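Local coordinates for protein lovastatin nonaketide synthase, polyketide synthase component (Aspergillus terreus, PDB 7CPX) that builds dihydromonacolin L on its carrier domain from nine malonyl-CoA units, with LovC as partner, in the biosynthesis of the cholesterol-lowering compound lovastatin, at residues Leu496-Ile502 / His529-Arg533; Phe1850-Ala1854 / Leu2140-Arg2145; Lys1869-Phe1875 / Val1892-Glu1898. The protein carries 2 engineered substitutions. All blocks are in the same frame, centred on the assembly; numbering follows the deposited sequence.

Overall arrangement
Contact 1 lies far from the others, its centre about 108 Å from that of contact 2 and about 122 Å from that of contact 3, across the chain's centre. It is a partly buried meeting of helix ends, held by one histidine bond to a carbonyl and by aliphatic packing. Contacts 2 and 3 are neighbours, their centres about 19 Å apart, and strands 1849-1853 and 1869-1883 follow each other in the chain. Contact 2 is buried and joins sequence-distant strands through one bridge, a salt bridge and a cation-pi contact. Contact 3, partly buried, pairs two hairpin arms by antiparallel backbone bonds interrupted by a beta bulge, with a histidine pair beside the bulge and a salt bridge at its open end.

Contact 1 of 3, residues Leu496-Ile502 / His529-Arg533; sequences LQSHPEI and HETIR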
loop_
_atom_site.group_PDB
_atom_site.type_symbol
_atom_site.label_atom_id
_atom_site.label_comp_id
_atom_site.label_asym_id
_atom_site.label_seq_id
_atom_site.Cartn_x
_atom_site.Cartn_y
_atom_site.Cartn_z
ATOM N N LEU A 496 8.819 44.153 36.506
ATOM C CA LEU A 496 9.074 45.322 37.339
ATOM C C LEU A 496 8.952 46.603 36.529
ATOM O O LEU A 496 8.379 47.592 36.999
ATOM C CB LEU A 496 10.462 45.218 37.969
ATOM C CG LEU A 496 10.608 44.160 39.060
ATOM C CD1 LEU A 496 12.059 43.751 39.210
ATOM C CD2 LEU A 496 10.066 44.685 40.377
ATOM N N GLN A 497 9.486 46.604 35.306
ATOM C CA GLN A 497 9.324 47.766 34.441
ATOM C C GLN A 497 7.851 48.026 34.152
ATOM O O GLN A 497 7.411 49.182 34.110
ATOM C CB GLN A 497 10.098 47.561 33.139
ATOM C CG GLN A 497 11.606 47.515 33.319
ATOM C CD GLN A 497 12.332 47.131 32.046
ATOM O OE1 GLN A 497 11.709 46.795 31.039
ATOM N NE2 GLN A 497 13.658 47.179 32.084
ATOM N N SER A 498 7.074 46.961 33.949
ATOM C CA SER A 498 5.656 47.103 33.645
ATOM C C SER A 498 4.829 47.432 34.881
ATOM O O SER A 498 3.796 48.101 34.765
ATOM C CB SER A 498 5.130 45.819 33.002
ATOM O OG SER A 498 5.875 45.485 31.845
ATOM N N HIS A 499 5.256 46.981 36.059
ATOM C CA HIS A 499 4.494 47.150 37.297
ATOM C C HIS A 499 5.390 47.743 38.376
ATOM O O HIS A 499 5.672 47.099 39.394
ATOM C CB HIS A 499 3.904 45.819 37.761
ATOM C CG HIS A 499 2.953 45.205 36.782
ATOM N ND1 HIS A 499 1.644 45.619 36.657
ATOM C CD2 HIS A 499 3.119 44.206 35.884
ATOM C CE1 HIS A 499 1.045 44.902 35.723
ATOM N NE2 HIS A 499 1.918 44.038 35.238
ATOM N N PRO A 500 5.856 48.979 38.185
ATOM C CA PRO A 500 6.557 49.668 39.279
ATOM C C PRO A 500 5.659 49.967 40.466
ATOM O O PRO A 500 6.170 50.192 41.570
ATOM C CB PRO A 500 7.060 50.956 38.618
ATOM C CG PRO A 500 6.113 51.190 37.488
ATOM C CD PRO A 500 5.722 49.828 36.990
ATOM N N GLU A 501 4.339 49.973 40.271
ATOM C CA GLU A 501 3.420 50.297 41.356
ATOM C C GLU A 501 3.400 49.213 42.425
ATOM O O GLU A 501 3.118 49.502 43.593
ATOM C CB GLU A 501 2.013 50.503 40.795
ATOM C CG GLU A 501 1.424 49.258 40.147
ATOM C CD GLU A 501 0.175 49.552 39.341
ATOM O OE1 GLU A 501 -0.254 50.725 39.314
ATOM O OE2 GLU A 501 -0.375 48.611 38.732
ATOM N N ILE A 502 3.691 47.969 42.049
ATOM C CA ILE A 502 3.600 46.860 42.990
ATOM C C ILE A 502 4.632 47.038 44.094
ATOM O O ILE A 502 5.807 47.328 43.832
ATOM C CB ILE A 502 3.786 45.522 42.259
ATOM C CG1 ILE A 502 2.567 45.242 41.379
ATOM C CG2 ILE A 502 4.009 44.398 43.261
ATOM C CD1 ILE A 502 2.744 44.084 40.434
ATOM N N HIS A 529 12.664 49.870 43.720
ATOM C CA HIS A 529 12.416 49.297 42.400
ATOM C C HIS A 529 13.587 49.540 41.459
ATOM O O HIS A 529 13.992 48.640 40.717
ATOM C CB HIS A 529 11.129 49.874 41.812
ATOM C CG HIS A 529 9.888 49.422 42.516
ATOM N ND1 HIS A 529 9.260 50.180 43.480
ATOM C CD2 HIS A 529 9.159 48.286 42.397
ATOM C CE1 HIS A 529 8.196 49.532 43.923
ATOM N NE2 HIS A 529 8.114 48.380 43.282
ATOM N N GLU A 530 14.142 50.753 41.464
ATOM C CA GLU A 530 15.282 51.033 40.596
ATOM C C GLU A 530 16.490 50.194 40.989
ATOM O O GLU A 530 17.177 49.632 40.125
ATOM C CB GLU A 530 15.626 52.521 40.647
ATOM C CG GLU A 530 14.517 53.429 40.146
ATOM C CD GLU A 530 14.911 54.892 40.164
ATOM O OE1 GLU A 530 16.060 55.195 40.546
ATOM O OE2 GLU A 530 14.070 55.740 39.795
ATOM N N THR A 531 16.761 50.093 42.292
ATOM C CA THR A 531 17.904 49.314 42.753
ATOM C C THR A 531 17.744 47.848 42.378
ATOM O O THR A 531 18.686 47.209 41.894
ATOM C CB THR A 531 18.062 49.465 44.266
ATOM O OG1 THR A 531 17.967 50.850 44.623
ATOM C CG2 THR A 531 19.409 48.924 44.720
ATOM N N ILE A 532 16.546 47.298 42.588
ATOM C CA ILE A 532 16.327 45.887 42.294
ATOM C C ILE A 532 16.384 45.642 40.792
ATOM O O ILE A 532 16.886 44.609 40.341
ATOM C CB ILE A 532 14.998 45.409 42.911
ATOM C CG1 ILE A 532 15.085 43.927 43.280
ATOM C CG2 ILE A 532 13.837 45.626 41.958
ATOM C CD1 ILE A 532 15.952 43.643 44.491
ATOM N N ARG A 533 15.878 46.583 39.991
ATOM C CA ARG A 533 15.965 46.435 38.541
ATOM C C ARG A 533 17.414 46.442 38.071
ATOM O O ARG A 533 17.806 45.625 37.228
ATOM C CB ARG A 533 15.177 47.545 37.843
ATOM C CG ARG A 533 13.675 47.326 37.826
ATOM C CD ARG A 533 13.018 48.100 36.693
ATOM N NE ARG A 533 13.213 49.540 36.820
ATOM C CZ ARG A 533 12.370 50.367 37.423
ATOM N NH1 ARG A 533 11.249 49.933 37.978
ATOM N NH2 ARG A 533 12.658 51.664 37.472
#
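Leu496 and Pro500 face Arg533 and His529, with CA atoms 7.1 Å (Leu496 to Arg533) and 6.6 Å (Pro500 to His529) apart, where the end of helix 482-498 and the loop behind it meet the first turn of helix 529-542. Leu475 of strand 475-479 touches both Leu496 and Ile532; the fold is consistent with the linker between ketosynthase and malonyl transferase in related synthases. At the polar end, His529 donates from NE2 to Ile502 O (2.6 Å), nearly in its own ring plane and almost in line with the carbonyl bond, with a C=O...N angle of 170°. Pro500 O lies over one face of the same ring, shifted toward its rim, and takes no hydrogen bond from NE2. With CG anti to the carbonyl carbon (chi1 -69°), the imidazole extends from the helix start toward both carbonyls. Farther along, the contact is aliphatic. Leu496 CD1 meets Ile532 CG2 at 3.8 Å, the two side chains nearly perpendicular, while Leu496 CB packs at 3.8 Å on Arg533 CG, those chains running antiparallel alongside each other. Gln497 CG rests on Arg533 CD at 3.7 Å. Arg533 bends at CG-CD (chi3 -61°), which folds its guanidinium back over the turn of its own helix, one face toward His529 O and Glu530 CA. The arginine therefore contributes mainly its methylenes to the contact, and the histidine its N-H. The two nearby carbonyl oxygens would tend to stabilise any positive charge on the imidazole, and the single directed bond ties the loop after one helix to the beginning of the next.

Contact 2 of 3, residues Phe1850-Ala1854 / Leu2140-Arg2145; sequences FLESA and LPTRVR
Glu1852 and Arg2143 form a single beta bridge, CA to CA 4.2 Å, where strands 1849-1853 and 2139-2143 cross at 77°. Each strand also belongs to a separate two-stranded antiparallel sheet, with 1838-1842 and 1828-1832 respectively, so the bridge joins two small sheets and brings the start of the ketoreductase region against a segment nearly 290 residues earlier. Arg2143 N donates to Leu1851 O at 2.6 Å, and Ser1853 N to Arg2143 O at 3.2 Å. The Arg2143 side chain runs almost fully extended over Phe1850, CG being anti to the backbone N (chi1 -176°). CB lies beside Leu1851 O and near the ring atom CD1; CG carries the chain on; CD sits over the ring centre in a CH-pi contact, 3.8 Å from the centroid. NE then passes above CZ of Phe1850, and the guanidinium carbon stands 4.2 Å from the centroid in a cation-pi contact, with planes 32° apart. At the tip, NH1 lies over the same face, above the CD2-CE2 side of the ring. Leu1851 CD1 and Leu2140 CD1 meet at 3.9 Å, near helix 2111-2117. Beyond the crossing, Arg2145 NH1 pairs with Glu2150, while its NH2 makes a 2.9 Å salt bridge to Glu1852 OE2, which also accepts from Gln1841 NE2; Arg2145 NH2 meets that oxygen from above the carboxylate plane.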
loop_
_atom_site.group_PDB
_atom_site.type_symbol
_atom_site.label_atom_id
_atom_site.label_comp_id
_atom_site.label_asym_id
_atom_site.label_seq_id
_atom_site.Cartn_x
_atom_site.Cartn_y
_atom_site.Cartn_z
ATOM N N PHE A 1850 -11.034 -25.046 -30.133
ATOM C CA PHE A 1850 -12.352 -25.658 -30.176
ATOM C C PHE A 1850 -12.696 -26.005 -31.615
ATOM O O PHE A 1850 -12.242 -25.346 -32.553
ATOM C CB PHE A 1850 -13.426 -24.732 -29.592
ATOM C CG PHE A 1850 -13.421 -23.350 -30.185
ATOM C CD1 PHE A 1850 -13.859 -23.132 -31.478
ATOM C CD2 PHE A 1850 -12.984 -22.270 -29.442
ATOM C CE1 PHE A 1850 -13.855 -21.866 -32.023
ATOM C CE2 PHE A 1850 -12.980 -21.000 -29.979
ATOM C CZ PHE A 1850 -13.416 -20.797 -31.273
ATOM N N LEU A 1851 -13.516 -27.035 -31.779
ATOM C CA LEU A 1851 -14.025 -27.393 -33.094
ATOM C C LEU A 1851 -15.128 -26.423 -33.490
ATOM O O LEU A 1851 -16.031 -26.142 -32.696
ATOM C CB LEU A 1851 -14.555 -28.826 -33.088
ATOM C CG LEU A 1851 -13.539 -29.911 -32.736
ATOM C CD1 LEU A 1851 -14.222 -31.260 -32.578
ATOM C CD2 LEU A 1851 -12.455 -29.983 -33.794
ATOM N N GLU A 1852 -15.058 -25.911 -34.717
ATOM C CA GLU A 1852 -16.078 -25.009 -35.224
ATOM C C GLU A 1852 -16.389 -25.368 -36.668
ATOM O O GLU A 1852 -15.603 -26.026 -37.349
ATOM C CB GLU A 1852 -15.642 -23.541 -35.127
ATOM C CG GLU A 1852 -14.481 -23.165 -36.034
ATOM C CD GLU A 1852 -14.205 -21.675 -36.030
ATOM O OE1 GLU A 1852 -14.807 -20.961 -35.202
ATOM O OE2 GLU A 1852 -13.389 -21.217 -36.859
ATOM N N SER A 1853 -17.560 -24.939 -37.126
ATOM C CA SER A 1853 -17.955 -25.205 -38.501
ATOM C C SER A 1853 -17.106 -24.377 -39.455
ATOM O O SER A 1853 -17.020 -23.152 -39.326
ATOM C CB SER A 1853 -19.436 -24.892 -38.698
ATOM O OG SER A 1853 -19.833 -25.157 -40.032
ATOM N N ALA A 1854 -16.479 -25.049 -40.419
ATOM C CA ALA A 1854 -15.621 -24.406 -41.403
ATOM C C ALA A 1854 -16.289 -24.298 -42.767
ATOM O O ALA A 1854 -15.606 -24.055 -43.768
ATOM C CB ALA A 1854 -14.302 -25.167 -41.526
ATOM N N LEU A 2140 -19.772 -34.813 -33.925
ATOM C CA LEU A 2140 -19.332 -34.221 -32.674
ATOM C C LEU A 2140 -20.048 -32.899 -32.460
ATOM O O LEU A 2140 -20.560 -32.300 -33.413
ATOM C CB LEU A 2140 -17.816 -33.989 -32.677
ATOM C CG LEU A 2140 -16.960 -35.242 -32.850
ATOM C CD1 LEU A 2140 -15.551 -34.869 -33.276
ATOM C CD2 LEU A 2140 -16.936 -36.048 -31.564
ATOM N N PRO A 2141 -20.110 -32.420 -31.215
ATOM C CA PRO A 2141 -20.613 -31.063 -30.977
ATOM C C PRO A 2141 -19.605 -30.015 -31.414
ATOM O O PRO A 2141 -18.598 -29.784 -30.737
ATOM C CB PRO A 2141 -20.844 -31.035 -29.463
ATOM C CG PRO A 2141 -19.863 -32.015 -28.926
ATOM C CD PRO A 2141 -19.762 -33.105 -29.958
ATOM N N THR A 2142 -19.872 -29.377 -32.546
ATOM C CA THR A 2142 -18.980 -28.404 -33.150
ATOM C C THR A 2142 -19.514 -27.001 -32.902
ATOM O O THR A 2142 -20.720 -26.756 -33.014
ATOM C CB THR A 2142 -18.850 -28.664 -34.652
ATOM O OG1 THR A 2142 -18.347 -29.989 -34.867
ATOM C CG2 THR A 2142 -17.917 -27.664 -35.293
ATOM N N ARG A 2143 -18.611 -26.087 -32.555
ATOM C CA ARG A 2143 -18.988 -24.711 -32.255
ATOM C C ARG A 2143 -19.401 -24.011 -33.542
ATOM O O ARG A 2143 -18.558 -23.698 -34.388
ATOM C CB ARG A 2143 -17.827 -23.988 -31.580
ATOM C CG ARG A 2143 -18.140 -22.570 -31.141
ATOM C CD ARG A 2143 -17.123 -22.083 -30.125
ATOM N NE ARG A 2143 -17.285 -20.671 -29.804
ATOM C CZ ARG A 2143 -16.589 -20.032 -28.874
ATOM N NH1 ARG A 2143 -15.683 -20.656 -28.137
ATOM N NH2 ARG A 2143 -16.809 -18.736 -28.674
ATOM N N VAL A 2144 -20.697 -23.756 -33.688
ATOM C CA VAL A 2144 -21.246 -23.209 -34.922
ATOM C C VAL A 2144 -20.493 -21.944 -35.309
ATOM O O VAL A 2144 -20.002 -21.209 -34.445
ATOM C CB VAL A 2144 -22.752 -22.929 -34.779
ATOM C CG1 VAL A 2144 -23.302 -22.365 -36.068
ATOM C CG2 VAL A 2144 -23.496 -24.197 -34.400
ATOM N N ARG A 2145 -20.393 -21.692 -36.610
ATOM C CA ARG A 2145 -19.742 -20.510 -37.149
ATOM C C ARG A 2145 -20.785 -19.590 -37.768
ATOM O O ARG A 2145 -21.785 -20.046 -38.330
ATOM C CB ARG A 2145 -18.690 -20.888 -38.197
ATOM C CG ARG A 2145 -18.105 -19.703 -38.956
ATOM C CD ARG A 2145 -17.137 -20.142 -40.041
ATOM N NE ARG A 2145 -15.795 -20.381 -39.525
ATOM C CZ ARG A 2145 -14.724 -20.565 -40.285
ATOM N NH1 ARG A 2145 -14.800 -20.544 -41.606
ATOM N NH2 ARG A 2145 -13.544 -20.767 -39.705
#

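Contact 3 of 3, residues Lys1869-Phe1875 / Val1892-Glu1898; sequences KTIYVHF and VQGHVQE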
loop_
_atom_site.group_PDB
_atom_site.type_symbol
_atom_site.label_atom_id
_atom_site.label_comp_id
_atom_site.label_asym_id
_atom_site.label_seq_id
_atom_site.Cartn_x
_atom_site.Cartn_y
_atom_site.Cartn_z
ATOM N N LYS A 1869 -8.333 -28.268 -54.691
ATOM C CA LYS A 1869 -8.573 -29.652 -54.317
ATOM C C LYS A 1869 -9.195 -29.731 -52.932
ATOM O O LYS A 1869 -8.842 -28.965 -52.029
ATOM C CB LYS A 1869 -7.269 -30.445 -54.341
ATOM C CG LYS A 1869 -6.460 -30.291 -55.622
ATOM C CD LYS A 1869 -7.215 -30.784 -56.850
ATOM C CE LYS A 1869 -7.444 -32.286 -56.805
ATOM N NZ LYS A 1869 -8.056 -32.792 -58.063
ATOM N N THR A 1870 -10.121 -30.673 -52.772
ATOM C CA THR A 1870 -10.776 -30.935 -51.497
ATOM C C THR A 1870 -10.054 -32.097 -50.827
ATOM O O THR A 1870 -10.030 -33.213 -51.357
ATOM C CB THR A 1870 -12.257 -31.249 -51.695
ATOM O OG1 THR A 1870 -12.904 -30.133 -52.317
ATOM C CG2 THR A 1870 -12.925 -31.541 -50.358
ATOM N N ILE A 1871 -9.470 -31.831 -49.666
ATOM C CA ILE A 1871 -8.709 -32.815 -48.911
ATOM C C ILE A 1871 -9.512 -33.163 -47.667
ATOM O O ILE A 1871 -9.755 -32.305 -46.813
ATOM C CB ILE A 1871 -7.316 -32.290 -48.540
ATOM C CG1 ILE A 1871 -6.576 -31.817 -49.792
ATOM C CG2 ILE A 1871 -6.521 -33.371 -47.825
ATOM C CD1 ILE A 1871 -5.246 -31.167 -49.502
ATOM N N TYR A 1872 -9.927 -34.420 -47.563
ATOM C CA TYR A 1872 -10.569 -34.932 -46.357
ATOM C C TYR A 1872 -9.459 -35.339 -45.398
ATOM O O TYR A 1872 -8.826 -36.383 -45.567
ATOM C CB TYR A 1872 -11.487 -36.098 -46.692
ATOM C CG TYR A 1872 -12.532 -35.766 -47.733
ATOM C CD1 TYR A 1872 -12.231 -35.812 -49.086
ATOM C CD2 TYR A 1872 -13.819 -35.404 -47.362
ATOM C CE1 TYR A 1872 -13.180 -35.509 -50.041
ATOM C CE2 TYR A 1872 -14.775 -35.100 -48.310
ATOM C CZ TYR A 1872 -14.450 -35.153 -49.648
ATOM O OH TYR A 1872 -15.399 -34.851 -50.599
ATOM N N VAL A 1873 -9.218 -34.507 -44.394
ATOM C CA VAL A 1873 -8.025 -34.625 -43.566
ATOM C C VAL A 1873 -8.210 -35.744 -42.552
ATOM O O VAL A 1873 -9.203 -35.778 -41.816
ATOM C CB VAL A 1873 -7.723 -33.292 -42.866
ATOM C CG1 VAL A 1873 -6.453 -33.400 -42.049
ATOM C CG2 VAL A 1873 -7.602 -32.175 -43.885
ATOM N N HIS A 1874 -7.247 -36.665 -42.515
ATOM C CA HIS A 1874 -7.164 -37.670 -41.466
ATOM C C HIS A 1874 -6.276 -37.201 -40.323
ATOM O O HIS A 1874 -6.603 -37.417 -39.152
ATOM C CB HIS A 1874 -6.612 -38.981 -42.030
ATOM C CG HIS A 1874 -7.522 -39.651 -43.010
ATOM N ND1 HIS A 1874 -8.197 -38.962 -43.994
ATOM C CD2 HIS A 1874 -7.861 -40.952 -43.163
ATOM C CE1 HIS A 1874 -8.920 -39.808 -44.704
ATOM N NE2 HIS A 1874 -8.734 -41.022 -44.221
ATOM N N PHE A 1875 -5.158 -36.558 -40.653
ATOM C CA PHE A 1875 -4.219 -36.055 -39.665
ATOM C C PHE A 1875 -3.760 -34.664 -40.075
ATOM O O PHE A 1875 -3.680 -34.346 -41.264
ATOM C CB PHE A 1875 -3.013 -36.986 -39.515
ATOM C CG PHE A 1875 -3.380 -38.397 -39.165
ATOM C CD1 PHE A 1875 -3.522 -38.783 -37.845
ATOM C CD2 PHE A 1875 -3.588 -39.338 -40.158
ATOM C CE1 PHE A 1875 -3.862 -40.080 -37.519
ATOM C CE2 PHE A 1875 -3.929 -40.636 -39.841
ATOM C CZ PHE A 1875 -4.066 -41.009 -38.519
ATOM N N VAL A 1892 -1.350 -30.634 -43.320
ATOM C CA VAL A 1892 -2.456 -31.577 -43.234
ATOM C C VAL A 1892 -2.131 -32.795 -44.083
ATOM O O VAL A 1892 -1.388 -32.715 -45.066
ATOM C CB VAL A 1892 -3.787 -30.940 -43.690
ATOM C CG1 VAL A 1892 -4.096 -29.711 -42.855
ATOM C CG2 VAL A 1892 -3.725 -30.584 -45.167
ATOM N N GLN A 1893 -2.695 -33.931 -43.690
ATOM C CA GLN A 1893 -2.576 -35.178 -44.428
ATOM C C GLN A 1893 -3.949 -35.823 -44.496
ATOM O O GLN A 1893 -4.717 -35.753 -43.534
ATOM C CB GLN A 1893 -1.577 -36.127 -43.758
ATOM C CG GLN A 1893 -1.428 -37.477 -44.442
ATOM C CD GLN A 1893 -0.482 -38.400 -43.699
ATOM O OE1 GLN A 1893 -0.099 -38.129 -42.561
ATOM N NE2 GLN A 1893 -0.099 -39.497 -44.340
ATOM N N GLY A 1894 -4.266 -36.444 -45.625
ATOM C CA GLY A 1894 -5.538 -37.126 -45.728
ATOM C C GLY A 1894 -5.884 -37.468 -47.162
ATOM O O GLY A 1894 -5.072 -37.320 -48.075
ATOM N N HIS A 1895 -7.121 -37.920 -47.331
ATOM C CA HIS A 1895 -7.588 -38.432 -48.609
ATOM C C HIS A 1895 -7.976 -37.308 -49.561
ATOM O O HIS A 1895 -8.315 -36.197 -49.148
ATOM C CB HIS A 1895 -8.793 -39.350 -48.407
ATOM C CG HIS A 1895 -8.457 -40.658 -47.762
ATOM N ND1 HIS A 1895 -9.423 -41.534 -47.317
ATOM C CD2 HIS A 1895 -7.266 -41.241 -47.490
ATOM C CE1 HIS A 1895 -8.842 -42.601 -46.800
ATOM N NE2 HIS A 1895 -7.534 -42.448 -46.891
ATOM N N VAL A 1896 -7.906 -37.612 -50.851
ATOM C CA VAL A 1896 -8.537 -36.820 -51.898
ATOM C C VAL A 1896 -9.259 -37.783 -52.825
ATOM O O VAL A 1896 -8.744 -38.865 -53.133
ATOM C CB VAL A 1896 -7.522 -35.959 -52.680
ATOM C CG1 VAL A 1896 -6.901 -34.925 -51.766
ATOM C CG2 VAL A 1896 -6.447 -36.824 -53.315
ATOM N N GLN A 1897 -10.457 -37.401 -53.255
ATOM C CA GLN A 1897 -11.291 -38.260 -54.088
ATOM C C GLN A 1897 -10.942 -38.016 -55.552
ATOM O O GLN A 1897 -11.231 -36.947 -56.100
ATOM C CB GLN A 1897 -12.770 -37.998 -53.820
ATOM C CG GLN A 1897 -13.232 -38.467 -52.452
ATOM C CD GLN A 1897 -14.721 -38.283 -52.246
ATOM O OE1 GLN A 1897 -15.375 -37.547 -52.984
ATOM N NE2 GLN A 1897 -15.266 -38.957 -51.240
ATOM N N GLU A 1898 -10.318 -39.011 -56.179
ATOM C CA GLU A 1898 -9.966 -38.968 -57.597
ATOM C C GLU A 1898 -10.559 -40.211 -58.250
ATOM O O GLU A 1898 -10.006 -41.308 -58.128
ATOM C CB GLU A 1898 -8.454 -38.905 -57.789
ATOM C CG GLU A 1898 -7.807 -37.657 -57.210
ATOM C CD GLU A 1898 -8.231 -36.391 -57.929
ATOM O OE1 GLU A 1898 -8.900 -36.495 -58.977
ATOM O OE2 GLU A 1898 -7.893 -35.291 -57.444
#
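Gln1893 O receives two N-H groups, from His1874 N at 2.9 Å and Phe1875 N at 3.0 Å: the mark of a classic beta bulge in the antiparallel hairpin of strands 1869-1883 and 1887-1898. Gln1893 N in turn donates to Phe1875 O, and the register shifts by one residue there. Past the bulge, Tyr1872 and His1895 form a hydrogen-bonded pair. Tyr1872 O is gripped twice: His1895 N and His1874 ND1 reach it from opposite faces of the carbonyl plane, the latter in the plane of its own ring at 3.1 Å, which fixes how the imidazole is turned. That ring then points its edge at the face of the His1895 ring in an edge-to-face pair, centroids 3.8 Å apart and planes at 52°, with His1874 NE2 over the centre of that face. Gly1894, facing Val1873, has phi 166° and psi -171°, where a CB would jam against the preceding carbonyl oxygen and Tyr1872 O: the position calls for glycine. On the buried side, Ile1871 CG1 and Val1896 CG1 lie side by side at 3.7 Å, backed by Val1905 and Ala1907. Separately, Val1873 CG1 touches Val1892 CB at 4.0 Å. Strand 1915-1918 pairs with the other edge of 1869-1873. At the hairpin's open end, Lys1869 curls toward Glu1898, and its NZ makes a 2.6 Å salt bridge to the syn lone pair of OE2.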